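Local structure of NADH oxidase (Thermus thermophilus, 6RVB) at residues L195-V205 with F329-A337; I358-Y367 with Y424-P434. The protein is a flavoprotein that uses NADH to reduce coenzyme A disulfide, working as a dimer with bound FAD. All coordinates share one frame; numbering follows the deposited sequence.

Contact 1: residues L195-V205 with F329-A337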
loop_
_atom_site.group_PDB
_atom_site.type_symbol
_atom_site.label_atom_id
_atom_site.label_comp_id
_atom_site.label_asym_id
_atom_site.label_seq_id
_atom_site.Cartn_x
_atom_site.Cartn_y
_atom_site.Cartn_z
ATOM N N LEU A 195 6.179 -17.191 -10.800
ATOM C CA LEU A 195 5.455 -17.270 -9.553
ATOM C C LEU A 195 3.997 -17.604 -9.911
ATOM O O LEU A 195 3.269 -18.258 -9.129
ATOM C CB LEU A 195 5.526 -15.946 -8.781
ATOM C CG LEU A 195 6.800 -15.581 -8.022
ATOM C CD1 LEU A 195 6.704 -14.247 -7.412
ATOM C CD2 LEU A 195 7.004 -16.461 -6.876
ATOM N N LEU A 196 3.574 -17.167 -11.104
ATOM C CA LEU A 196 2.229 -17.340 -11.512
ATOM C C LEU A 196 1.989 -18.736 -11.986
ATOM O O LEU A 196 0.971 -19.273 -11.648
ATOM C CB LEU A 196 1.921 -16.358 -12.591
ATOM C CG LEU A 196 1.316 -15.110 -12.015
ATOM C CD1 LEU A 196 1.489 -14.038 -13.007
ATOM C CD2 LEU A 196 -0.077 -15.265 -11.603
ATOM N N LYS A 197 2.896 -19.311 -12.788
ATOM C CA LYS A 197 2.803 -20.732 -13.208
ATOM C C LYS A 197 2.764 -21.639 -11.993
ATOM O O LYS A 197 1.993 -22.547 -11.974
ATOM C CB LYS A 197 3.963 -21.167 -14.101
ATOM C CG LYS A 197 3.850 -22.549 -14.742
ATOM C CD LYS A 197 4.919 -22.602 -15.851
ATOM C CE LYS A 197 4.942 -23.826 -16.746
ATOM N NZ LYS A 197 5.526 -24.980 -16.041
ATOM N N GLU A 198 3.567 -21.364 -10.973
ATOM C CA GLU A 198 3.582 -22.200 -9.819
ATOM C C GLU A 198 2.227 -22.105 -9.141
ATOM O O GLU A 198 1.671 -23.088 -8.835
ATOM C CB GLU A 198 4.748 -21.864 -8.926
ATOM C CG GLU A 198 5.080 -22.892 -7.950
ATOM C CD GLU A 198 6.285 -22.538 -7.099
ATOM O OE1 GLU A 198 6.906 -21.465 -7.346
ATOM O OE2 GLU A 198 6.608 -23.342 -6.179
ATOM N N GLU A 199 1.648 -20.932 -8.954
ATOM C CA GLU A 199 0.364 -20.891 -8.321
ATOM C C GLU A 199 -0.708 -21.512 -9.136
ATOM O O GLU A 199 -1.615 -22.104 -8.573
ATOM C CB GLU A 199 -0.065 -19.513 -7.918
ATOM C CG GLU A 199 0.122 -19.348 -6.438
ATOM C CD GLU A 199 -1.169 -19.498 -5.672
ATOM O OE1 GLU A 199 -2.174 -19.068 -6.269
ATOM O OE2 GLU A 199 -1.156 -20.032 -4.508
ATOM N N LEU A 200 -0.660 -21.398 -10.449
ATOM C CA LEU A 200 -1.755 -21.935 -11.210
ATOM C C LEU A 200 -1.709 -23.427 -11.074
ATOM O O LEU A 200 -2.753 -24.067 -10.986
ATOM C CB LEU A 200 -1.658 -21.523 -12.648
ATOM C CG LEU A 200 -1.910 -20.085 -13.026
ATOM C CD1 LEU A 200 -1.389 -19.733 -14.386
ATOM C CD2 LEU A 200 -3.303 -20.015 -13.019
ATOM N N GLU A 201 -0.499 -23.978 -11.066
ATOM C CA GLU A 201 -0.350 -25.411 -11.004
ATOM C C GLU A 201 -0.744 -25.986 -9.657
ATOM O O GLU A 201 -1.516 -26.952 -9.564
ATOM C CB GLU A 201 1.030 -25.815 -11.372
ATOM C CG GLU A 201 1.198 -25.719 -12.828
ATOM C CD GLU A 201 2.598 -25.882 -13.267
ATOM O OE1 GLU A 201 3.549 -25.944 -12.441
ATOM O OE2 GLU A 201 2.720 -25.911 -14.477
ATOM N N ARG A 202 -0.248 -25.377 -8.594
ATOM C CA ARG A 202 -0.734 -25.621 -7.235
ATOM C C ARG A 202 -2.274 -25.675 -7.153
ATOM O O ARG A 202 -2.782 -26.243 -6.288
ATOM C CB ARG A 202 -0.140 -24.548 -6.309
ATOM C CG ARG A 202 -0.465 -24.688 -4.864
ATOM C CD ARG A 202 0.076 -23.548 -4.048
ATOM N NE ARG A 202 1.470 -23.218 -4.369
ATOM C CZ ARG A 202 2.542 -23.628 -3.659
ATOM N NH1 ARG A 202 2.383 -24.433 -2.592
ATOM N NH2 ARG A 202 3.786 -23.233 -4.001
ATOM N N HIS A 203 -3.032 -25.086 -8.059
ATOM C CA HIS A 203 -4.483 -25.119 -7.957
ATOM C C HIS A 203 -5.113 -25.860 -9.074
ATOM O O HIS A 203 -6.310 -25.726 -9.350
ATOM C CB HIS A 203 -5.089 -23.746 -7.900
ATOM C CG HIS A 203 -4.906 -23.112 -6.588
ATOM N ND1 HIS A 203 -3.774 -22.419 -6.232
ATOM C CD2 HIS A 203 -5.674 -23.139 -5.492
ATOM C CE1 HIS A 203 -3.861 -21.996 -4.987
ATOM N NE2 HIS A 203 -5.016 -22.410 -4.523
ATOM N N GLY A 204 -4.309 -26.663 -9.719
ATOM C CA GLY A 204 -4.865 -27.640 -10.603
ATOM C C GLY A 204 -5.142 -27.212 -12.002
ATOM O O GLY A 204 -5.929 -27.849 -12.670
ATOM N N VAL A 205 -4.482 -26.153 -12.455
ATOM C CA VAL A 205 -4.649 -25.665 -13.819
ATOM C C VAL A 205 -3.435 -26.218 -14.542
ATOM O O VAL A 205 -2.339 -26.263 -13.990
ATOM C CB VAL A 205 -4.625 -24.157 -13.837
ATOM C CG1 VAL A 205 -4.401 -23.672 -15.196
ATOM C CG2 VAL A 205 -5.858 -23.588 -13.234
ATOM N N PHE A 329 -3.849 -7.272 -10.404
ATOM C CA PHE A 329 -4.878 -8.262 -10.553
ATOM C C PHE A 329 -4.738 -9.368 -9.534
ATOM O O PHE A 329 -3.761 -9.465 -8.872
ATOM C CB PHE A 329 -4.980 -8.793 -11.975
ATOM C CG PHE A 329 -3.861 -9.710 -12.384
ATOM C CD1 PHE A 329 -2.734 -9.221 -12.918
ATOM C CD2 PHE A 329 -3.939 -11.038 -12.248
ATOM C CE1 PHE A 329 -1.706 -10.030 -13.248
ATOM C CE2 PHE A 329 -2.917 -11.834 -12.607
ATOM C CZ PHE A 329 -1.819 -11.335 -13.093
ATOM N N LYS A 330 -5.770 -10.168 -9.363
ATOM C CA LYS A 330 -5.724 -11.290 -8.441
ATOM C C LYS A 330 -5.806 -12.599 -9.222
ATOM O O LYS A 330 -6.678 -12.794 -10.096
ATOM C CB LYS A 330 -6.885 -11.204 -7.448
ATOM C CG LYS A 330 -6.996 -12.348 -6.473
ATOM C CD LYS A 330 -8.490 -12.544 -6.094
ATOM C CE LYS A 330 -8.658 -13.632 -5.040
ATOM N NZ LYS A 330 -8.646 -15.031 -5.531
ATOM N N ALA A 331 -4.898 -13.501 -8.908
ATOM C CA ALA A 331 -4.928 -14.819 -9.530
ATOM C C ALA A 331 -4.775 -15.857 -8.424
ATOM O O ALA A 331 -3.679 -15.942 -7.838
ATOM C CB ALA A 331 -3.842 -14.930 -10.542
ATOM N N PHE A 332 -5.860 -16.559 -8.071
ATOM C CA PHE A 332 -5.854 -17.387 -6.880
ATOM C C PHE A 332 -5.324 -16.667 -5.626
ATOM O O PHE A 332 -5.918 -15.684 -5.146
ATOM C CB PHE A 332 -5.123 -18.692 -7.130
ATOM C CG PHE A 332 -5.708 -19.497 -8.260
ATOM C CD1 PHE A 332 -6.722 -20.355 -8.044
ATOM C CD2 PHE A 332 -5.264 -19.322 -9.569
ATOM C CE1 PHE A 332 -7.304 -20.995 -9.075
ATOM C CE2 PHE A 332 -5.826 -19.985 -10.628
ATOM C CZ PHE A 332 -6.838 -20.810 -10.398
ATOM N N ASP A 333 -4.213 -17.136 -5.090
ATOM C CA ASP A 333 -3.734 -16.599 -3.835
ATOM C C ASP A 333 -2.618 -15.585 -4.055
ATOM O O ASP A 333 -1.879 -15.246 -3.110
ATOM C CB ASP A 333 -3.230 -17.722 -2.898
ATOM C CG ASP A 333 -4.345 -18.776 -2.521
ATOM O OD1 ASP A 333 -5.571 -18.426 -2.332
ATOM O OD2 ASP A 333 -3.973 -19.998 -2.429
ATOM N N LEU A 334 -2.458 -15.079 -5.283
ATOM C CA LEU A 334 -1.471 -14.050 -5.526
ATOM C C LEU A 334 -2.162 -12.807 -5.928
ATOM O O LEU A 334 -3.100 -12.876 -6.720
ATOM C CB LEU A 334 -0.556 -14.490 -6.635
ATOM C CG LEU A 334 0.444 -15.555 -6.280
ATOM C CD1 LEU A 334 1.338 -15.704 -7.398
ATOM C CD2 LEU A 334 1.174 -15.118 -5.026
ATOM N N ALA A 335 -1.720 -11.672 -5.376
ATOM C CA ALA A 335 -2.038 -10.315 -5.914
ATOM C C ALA A 335 -0.823 -9.811 -6.698
ATOM O O ALA A 335 0.271 -9.732 -6.110
ATOM C CB ALA A 335 -2.335 -9.378 -4.782
ATOM N N VAL A 336 -0.955 -9.568 -8.002
ATOM C CA VAL A 336 0.223 -9.236 -8.824
ATOM C C VAL A 336 0.157 -7.800 -9.337
ATOM O O VAL A 336 -0.777 -7.469 -10.112
ATOM C CB VAL A 336 0.334 -10.150 -10.038
ATOM C CG1 VAL A 336 1.431 -9.714 -10.936
ATOM C CG2 VAL A 336 0.617 -11.547 -9.605
ATOM N N ALA A 337 1.103 -6.950 -8.941
ATOM C CA ALA A 337 1.000 -5.608 -9.419
ATOM C C ALA A 337 2.233 -5.097 -10.160
ATOM O O ALA A 337 3.340 -5.289 -9.721
ATOM C CB ALA A 337 0.610 -4.715 -8.359
#
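Glu199 and Phe332 mark the closest backbone approach, CA to CA 7.3 Å, where helix 195-202 runs against the beta hairpin of strands 329-331 and 334-337, closed by a type II' turn, the helix axis at 156° to the second strand. The helix belongs to the NAD-binding Rossmann-type domain and the hairpin edges the sheet of the dimerisation domain, so this is an interdomain joint. Phe332, at the turn, is the residue most covered across the contact. The His203 and Phe332 rings form an offset stack, centroids 4.8 Å apart and planes 17° from parallel, shifted so that His203 CB sits over the Phe332 face and Phe332 CD1 over the histidine. Leu200 CD2 meets the Phe332 ring at its edge, and Val205 CG2 approaches obliquely near CZ. Farther up the helix, Leu196 CD2 rests on Ala331 CB at 3.9 Å, while the CG of Glu199 packs on Leu334. The Glu199 chain then bends at chi2 (-101°), which carries its carboxylate to the turn; there Asp333 N donates to OE1 over 3.0 Å, from above the carboxylate plane. The helix ends in a Schellman motif with Gly204 as its C-prime residue. What fixes the rotation of the His203 ring is a bond within its own segment: ND1 donates to Glu199 O at 3.2 Å, with that oxygen in the ring plane.

Contact 2: residues I358-Y367 with Y424-P434. With FAD (flavin-adenine dinucleotide), chain H.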
loop_
_atom_site.group_PDB
_atom_site.type_symbol
_atom_site.label_atom_id
_atom_site.label_comp_id
_atom_site.label_asym_id
_atom_site.label_seq_id
_atom_site.Cartn_x
_atom_site.Cartn_y
_atom_site.Cartn_z
ATOM N N ILE A 358 13.545 -9.194 -5.281
ATOM C CA ILE A 358 13.828 -9.697 -3.974
ATOM C C ILE A 358 12.585 -10.337 -3.448
ATOM O O ILE A 358 11.551 -10.036 -3.971
ATOM C CB ILE A 358 14.427 -8.705 -2.976
ATOM C CG1 ILE A 358 13.458 -7.627 -2.641
ATOM C CG2 ILE A 358 15.576 -8.153 -3.519
ATOM C CD1 ILE A 358 12.536 -7.989 -1.620
ATOM N N GLN A 359 12.737 -11.295 -2.505
ATOM C CA GLN A 359 11.591 -11.894 -1.881
ATOM C C GLN A 359 11.722 -11.692 -0.390
ATOM O O GLN A 359 12.774 -12.047 0.141
ATOM C CB GLN A 359 11.515 -13.351 -2.173
ATOM C CG GLN A 359 10.969 -14.078 -1.011
ATOM C CD GLN A 359 10.616 -15.502 -1.281
ATOM O OE1 GLN A 359 10.972 -16.104 -2.297
ATOM N NE2 GLN A 359 9.888 -16.052 -0.360
ATOM N N SER A 360 10.679 -11.093 0.229
ATOM C CA SER A 360 10.668 -10.677 1.600
ATOM C C SER A 360 9.338 -11.152 2.160
ATOM O O SER A 360 8.682 -11.981 1.560
ATOM C CB SER A 360 10.755 -9.201 1.737
ATOM O OG SER A 360 11.064 -8.888 3.089
ATOM N N ARG A 361 8.971 -10.688 3.346
ATOM C CA ARG A 361 7.747 -11.115 3.952
ATOM C C ARG A 361 6.771 -9.913 3.964
ATOM O O ARG A 361 7.125 -8.813 3.588
ATOM C CB ARG A 361 7.990 -11.681 5.345
ATOM C CG ARG A 361 9.455 -12.033 5.748
ATOM C CD ARG A 361 9.622 -13.114 6.937
ATOM N NE ARG A 361 9.206 -14.507 6.564
ATOM C CZ ARG A 361 7.950 -15.032 6.605
ATOM N NH1 ARG A 361 6.902 -14.343 7.024
ATOM N NH2 ARG A 361 7.713 -16.284 6.215
ATOM N N ASP A 362 5.538 -10.146 4.378
ATOM C CA ASP A 362 4.518 -9.151 4.432
ATOM C C ASP A 362 4.202 -8.859 5.864
ATOM O O ASP A 362 3.073 -8.815 6.234
ATOM C CB ASP A 362 3.248 -9.696 3.817
ATOM C CG ASP A 362 2.332 -8.543 3.286
ATOM O OD1 ASP A 362 2.357 -7.382 3.871
ATOM O OD2 ASP A 362 1.574 -8.794 2.286
ATOM N N GLY A 363 5.188 -8.690 6.699
ATOM C CA GLY A 363 4.919 -8.688 8.128
ATOM C C GLY A 363 6.119 -9.370 8.725
ATOM O O GLY A 363 6.807 -10.095 8.014
ATOM N N ALA A 364 6.375 -9.093 9.986
ATOM C CA ALA A 364 7.571 -9.493 10.661
ATOM C C ALA A 364 7.780 -10.994 10.535
ATOM O O ALA A 364 6.801 -11.714 10.447
ATOM C CB ALA A 364 7.439 -9.113 12.104
ATOM N N HIS A 365 9.045 -11.463 10.514
ATOM C CA HIS A 365 9.295 -12.934 10.577
ATOM C C HIS A 365 8.479 -13.637 11.694
ATOM O O HIS A 365 7.736 -14.565 11.440
ATOM C CB HIS A 365 10.811 -13.337 10.677
ATOM C CG HIS A 365 11.513 -12.977 11.980
ATOM N ND1 HIS A 365 11.837 -11.671 12.328
ATOM C CD2 HIS A 365 12.000 -13.753 12.973
ATOM C CE1 HIS A 365 12.454 -11.657 13.499
ATOM N NE2 HIS A 365 12.555 -12.904 13.919
ATOM N N TYR A 366 8.610 -13.174 12.939
ATOM C CA TYR A 366 7.887 -13.779 14.021
ATOM C C TYR A 366 6.348 -13.621 13.987
ATOM O O TYR A 366 5.687 -14.244 14.808
ATOM C CB TYR A 366 8.395 -13.191 15.309
ATOM C CG TYR A 366 8.236 -11.710 15.454
ATOM C CD1 TYR A 366 7.005 -11.131 15.804
ATOM C CD2 TYR A 366 9.328 -10.903 15.301
ATOM C CE1 TYR A 366 6.906 -9.720 15.974
ATOM C CE2 TYR A 366 9.241 -9.541 15.464
ATOM C CZ TYR A 366 8.044 -8.916 15.792
ATOM O OH TYR A 366 8.029 -7.492 15.942
ATOM N N TYR A 367 5.751 -12.792 13.102
ATOM C CA TYR A 367 4.272 -12.583 13.166
ATOM C C TYR A 367 3.470 -13.669 12.541
ATOM O O TYR A 367 3.767 -14.124 11.488
ATOM C CB TYR A 367 3.842 -11.311 12.553
ATOM C CG TYR A 367 2.452 -10.866 12.945
ATOM C CD1 TYR A 367 2.195 -10.188 14.160
ATOM C CD2 TYR A 367 1.418 -11.057 12.074
ATOM C CE1 TYR A 367 0.949 -9.773 14.455
ATOM C CE2 TYR A 367 0.189 -10.597 12.340
ATOM C CZ TYR A 367 -0.077 -9.980 13.507
ATOM O OH TYR A 367 -1.394 -9.612 13.690
ATOM N N TYR A 424 5.914 0.955 9.343
ATOM C CA TYR A 424 6.334 -0.319 9.945
ATOM C C TYR A 424 5.539 -0.708 11.148
ATOM O O TYR A 424 5.365 0.089 12.054
ATOM C CB TYR A 424 7.746 -0.171 10.470
ATOM C CG TYR A 424 8.079 -1.305 11.316
ATOM C CD1 TYR A 424 7.943 -2.602 10.827
ATOM C CD2 TYR A 424 8.429 -1.137 12.614
ATOM C CE1 TYR A 424 8.147 -3.728 11.639
ATOM C CE2 TYR A 424 8.656 -2.258 13.438
ATOM C CZ TYR A 424 8.513 -3.551 12.956
ATOM O OH TYR A 424 8.738 -4.672 13.766
ATOM N N ALA A 425 5.091 -1.944 11.178
ATOM C CA ALA A 425 4.604 -2.584 12.406
ATOM C C ALA A 425 4.438 -4.096 12.140
ATOM O O ALA A 425 4.154 -4.490 11.037
ATOM C CB ALA A 425 3.294 -1.947 12.874
ATOM N N PRO A 426 4.608 -4.945 13.138
ATOM C CA PRO A 426 4.842 -6.360 12.821
ATOM C C PRO A 426 3.765 -7.045 12.003
ATOM O O PRO A 426 4.084 -7.867 11.185
ATOM C CB PRO A 426 4.982 -7.007 14.153
ATOM C CG PRO A 426 5.514 -5.889 15.015
ATOM C CD PRO A 426 4.788 -4.656 14.542
ATOM N N PRO A 427 2.484 -6.687 12.187
ATOM C CA PRO A 427 1.462 -7.343 11.369
ATOM C C PRO A 427 1.558 -7.002 9.873
ATOM O O PRO A 427 0.976 -7.775 9.079
ATOM C CB PRO A 427 0.193 -6.736 11.888
ATOM C CG PRO A 427 0.499 -6.326 13.254
ATOM C CD PRO A 427 1.883 -5.842 13.249
ATOM N N PHE A 428 2.256 -5.916 9.484
ATOM C CA PHE A 428 2.032 -5.288 8.161
ATOM C C PHE A 428 3.203 -5.298 7.208
ATOM O O PHE A 428 3.048 -5.510 6.011
ATOM C CB PHE A 428 1.505 -3.863 8.303
ATOM C CG PHE A 428 0.272 -3.786 9.031
ATOM C CD1 PHE A 428 -0.834 -4.528 8.619
ATOM C CD2 PHE A 428 0.174 -2.993 10.132
ATOM C CE1 PHE A 428 -2.067 -4.472 9.337
ATOM C CE2 PHE A 428 -1.062 -2.913 10.855
ATOM C CZ PHE A 428 -2.157 -3.655 10.489
ATOM N N SER A 429 4.375 -5.024 7.733
ATOM C CA SER A 429 5.587 -5.250 6.980
ATOM C C SER A 429 6.722 -5.561 7.982
ATOM O O SER A 429 6.588 -5.269 9.147
ATOM C CB SER A 429 5.834 -4.045 6.082
ATOM O OG SER A 429 6.790 -3.097 6.618
ATOM N N PRO A 430 7.821 -6.196 7.551
ATOM C CA PRO A 430 9.046 -6.376 8.358
ATOM C C PRO A 430 9.675 -4.977 8.661
ATOM O O PRO A 430 9.204 -4.045 8.044
ATOM C CB PRO A 430 9.977 -7.111 7.433
ATOM C CG PRO A 430 9.199 -7.500 6.321
ATOM C CD PRO A 430 8.011 -6.634 6.175
ATOM N N VAL A 431 10.692 -4.824 9.523
ATOM C CA VAL A 431 11.151 -3.492 9.926
ATOM C C VAL A 431 11.874 -2.708 8.745
ATOM O O VAL A 431 11.743 -1.480 8.506
ATOM C CB VAL A 431 12.020 -3.638 11.194
ATOM C CG1 VAL A 431 13.313 -4.222 10.802
ATOM C CG2 VAL A 431 12.251 -2.329 11.849
ATOM N N TRP A 432 12.585 -3.435 7.920
ATOM C CA TRP A 432 12.815 -2.890 6.594
ATOM C C TRP A 432 11.710 -3.204 5.566
ATOM O O TRP A 432 11.497 -4.378 5.279
ATOM C CB TRP A 432 14.111 -3.478 6.087
ATOM C CG TRP A 432 15.320 -2.881 6.788
ATOM C CD1 TRP A 432 16.067 -3.472 7.713
ATOM C CD2 TRP A 432 15.851 -1.577 6.600
ATOM N NE1 TRP A 432 17.058 -2.645 8.105
ATOM C CE2 TRP A 432 16.925 -1.460 7.430
ATOM C CE3 TRP A 432 15.530 -0.528 5.776
ATOM C CZ2 TRP A 432 17.674 -0.301 7.505
ATOM C CZ3 TRP A 432 16.230 0.588 5.860
ATOM C CH2 TRP A 432 17.307 0.709 6.709
ATOM N N ASP A 433 10.990 -2.199 5.039
ATOM C CA ASP A 433 9.898 -2.528 4.102
ATOM C C ASP A 433 10.465 -3.257 2.907
ATOM O O ASP A 433 11.558 -2.965 2.525
ATOM C CB ASP A 433 9.207 -1.273 3.590
ATOM C CG ASP A 433 7.970 -1.597 2.782
ATOM O OD1 ASP A 433 8.099 -1.771 1.551
ATOM O OD2 ASP A 433 6.855 -1.673 3.377
ATOM N N PRO A 434 9.720 -4.183 2.287
ATOM C CA PRO A 434 10.294 -4.778 1.108
ATOM C C PRO A 434 10.650 -3.782 0.007
ATOM O O PRO A 434 11.632 -4.056 -0.653
ATOM C CB PRO A 434 9.240 -5.727 0.655
ATOM C CG PRO A 434 8.641 -6.111 1.800
ATOM C CD PRO A 434 8.571 -4.952 2.716
HETATM P PA FAD H . 15.992 0.018 22.752
HETATM O O1A FAD H . 15.119 0.899 23.744
HETATM O O2A FAD H . 15.360 -1.066 21.882
HETATM O O5B FAD H . 17.237 -0.817 23.437
HETATM C C5B FAD H . 18.265 -0.235 24.271
HETATM C C4B FAD H . 18.993 -1.325 25.051
HETATM O O4B FAD H . 20.252 -0.741 25.328
HETATM C C3B FAD H . 18.221 -1.638 26.342
HETATM O O3B FAD H . 17.839 -3.053 26.395
HETATM C C2B FAD H . 19.190 -1.258 27.414
HETATM O O2B FAD H . 19.340 -2.412 28.256
HETATM C C1B FAD H . 20.534 -1.010 26.676
HETATM N N9A FAD H . 21.306 0.007 27.456
HETATM C C8A FAD H . 20.750 1.153 27.938
HETATM N N7A FAD H . 21.676 1.801 28.714
HETATM C C5A FAD H . 22.845 1.067 28.737
HETATM C C6A FAD H . 24.198 1.230 29.385
HETATM N N6A FAD H . 24.436 2.374 30.154
HETATM N N1A FAD H . 25.120 0.209 29.124
HETATM C C2A FAD H . 24.820 -0.879 28.343
HETATM N N3A FAD H . 23.614 -1.074 27.745
HETATM C C4A FAD H . 22.600 -0.143 27.902
HETATM N N1 FAD H . 8.363 0.532 16.616
HETATM C C2 FAD H . 7.769 0.511 15.375
HETATM O O2 FAD H . 8.371 1.112 14.434
HETATM N N3 FAD H . 6.592 -0.186 15.148
HETATM C C4 FAD H . 5.922 -0.930 16.114
HETATM O O4 FAD H . 4.827 -1.583 15.919
HETATM C C4X FAD H . 6.509 -0.984 17.494
HETATM N N5 FAD H . 5.864 -1.710 18.492
HETATM C C5X FAD H . 6.413 -1.704 19.752
HETATM C C6 FAD H . 5.766 -2.415 20.800
HETATM C C7 FAD H . 6.357 -2.423 22.104
HETATM C C7M FAD H . 5.695 -3.188 23.251
HETATM C C8 FAD H . 7.660 -1.660 22.355
HETATM C C8M FAD H . 8.355 -1.621 23.700
HETATM C C9 FAD H . 8.266 -0.941 21.327
HETATM C C9A FAD H . 7.727 -0.920 20.017
HETATM N N10 FAD H . 8.427 -0.170 18.952
HETATM C C10 FAD H . 7.804 -0.184 17.666
HETATM C "C1'" FAD H . 9.678 0.658 19.123
HETATM C "C2'" FAD H . 10.939 -0.157 19.329
HETATM O "O2'" FAD H . 10.964 -0.934 20.541
HETATM C "C3'" FAD H . 12.116 0.790 19.382
HETATM O "O3'" FAD H . 11.970 1.904 18.480
HETATM C "C4'" FAD H . 13.268 -0.098 18.913
HETATM O "O4'" FAD H . 13.368 -1.374 19.644
HETATM C "C5'" FAD H . 14.567 0.716 18.756
HETATM O "O5'" FAD H . 15.334 0.869 19.962
HETATM P P FAD H . 16.968 1.060 20.098
HETATM O O1P FAD H . 17.716 -0.130 19.452
HETATM O O2P FAD H . 17.494 2.542 19.970
HETATM O O3P FAD H . 16.982 0.871 21.732
#
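Tyr367 lays one face of its ring on Pro427, whose CA sits 3.6 Å from the ring centroid and only 9° off the normal, a CH-pi contact. With CG anti to the backbone N (chi1 -163°), the ring reaches over the Pro426-Pro427 step, and CB and CG of Pro427 continue the contact along CE1 and CZ toward the hydroxyl. Tyr366 takes Pro426 differently: its ring meets CB obliquely, CE1 to CB 3.8 Å, with the hydroxyl end beside CG, while Ala364 CB of its own turn lies over the centre of one face. Pro426 CB thus touches both tyrosines, which approach it from directions roughly at right angles, and Ala364 CB also packs on it. The polar tie between the segments is backbone: Ala364 N donates to Pro426 O over 2.9 Å, in the carbonyl plane on a lone pair. Beside it the chains come very close at Gly363, its CA 3.7 Å from that of Ser429 and 3.3 Å from Pro426 O. Asp362 OD1 and Phe428 O, both acceptors, face each other here; Arg400 forms a salt bridge with the carboxylate and a weak hydrogen bond to Phe428 O. Toward the strand, Pro430 CD lies against Arg361 O and Pro434 CG against Ser360 CB at 3.7 Å. On the far side of Pro426, Tyr424 O accepts a weak hydrogen bond from flavin N3, 3.3 Å long. Tyr367 meets Tyr48 of the second subunit edge-to-face, and this FAD is also hydrogen-bonded by several residues of that subunit, Asp281 and Gly299 among them. A C-terminal loop of the dimerisation domain reaching the partner's isoalloxazine is characteristic of the dimeric pyridine nucleotide-disulfide oxidoreductases that carry this domain, such as glutathione reductase.

In the fold
Contacts 1 and 2 both reach the antiparallel sheet of the dimerisation domain, contact 1 through the hairpin of 327-331 and 334-340 and contact 2 through strand 353-361, the outermost strand at the other side. Their centres lie 21 Å apart and their nearest atoms about 6 Å, without touching. They lie near different bound ligands: the side chain of Phe329 in contact 1 is about 3 Å from a bound NAD, whereas contact 2 meets, through Tyr424, an FAD that is also hydrogen-bonded by the second subunit, and the side chain of Ile358 is about 4 Å from a coenzyme A. The subunits also interlock here, since Phe428 of the second subunit packs on Lys330 and Ala335 of contact 1.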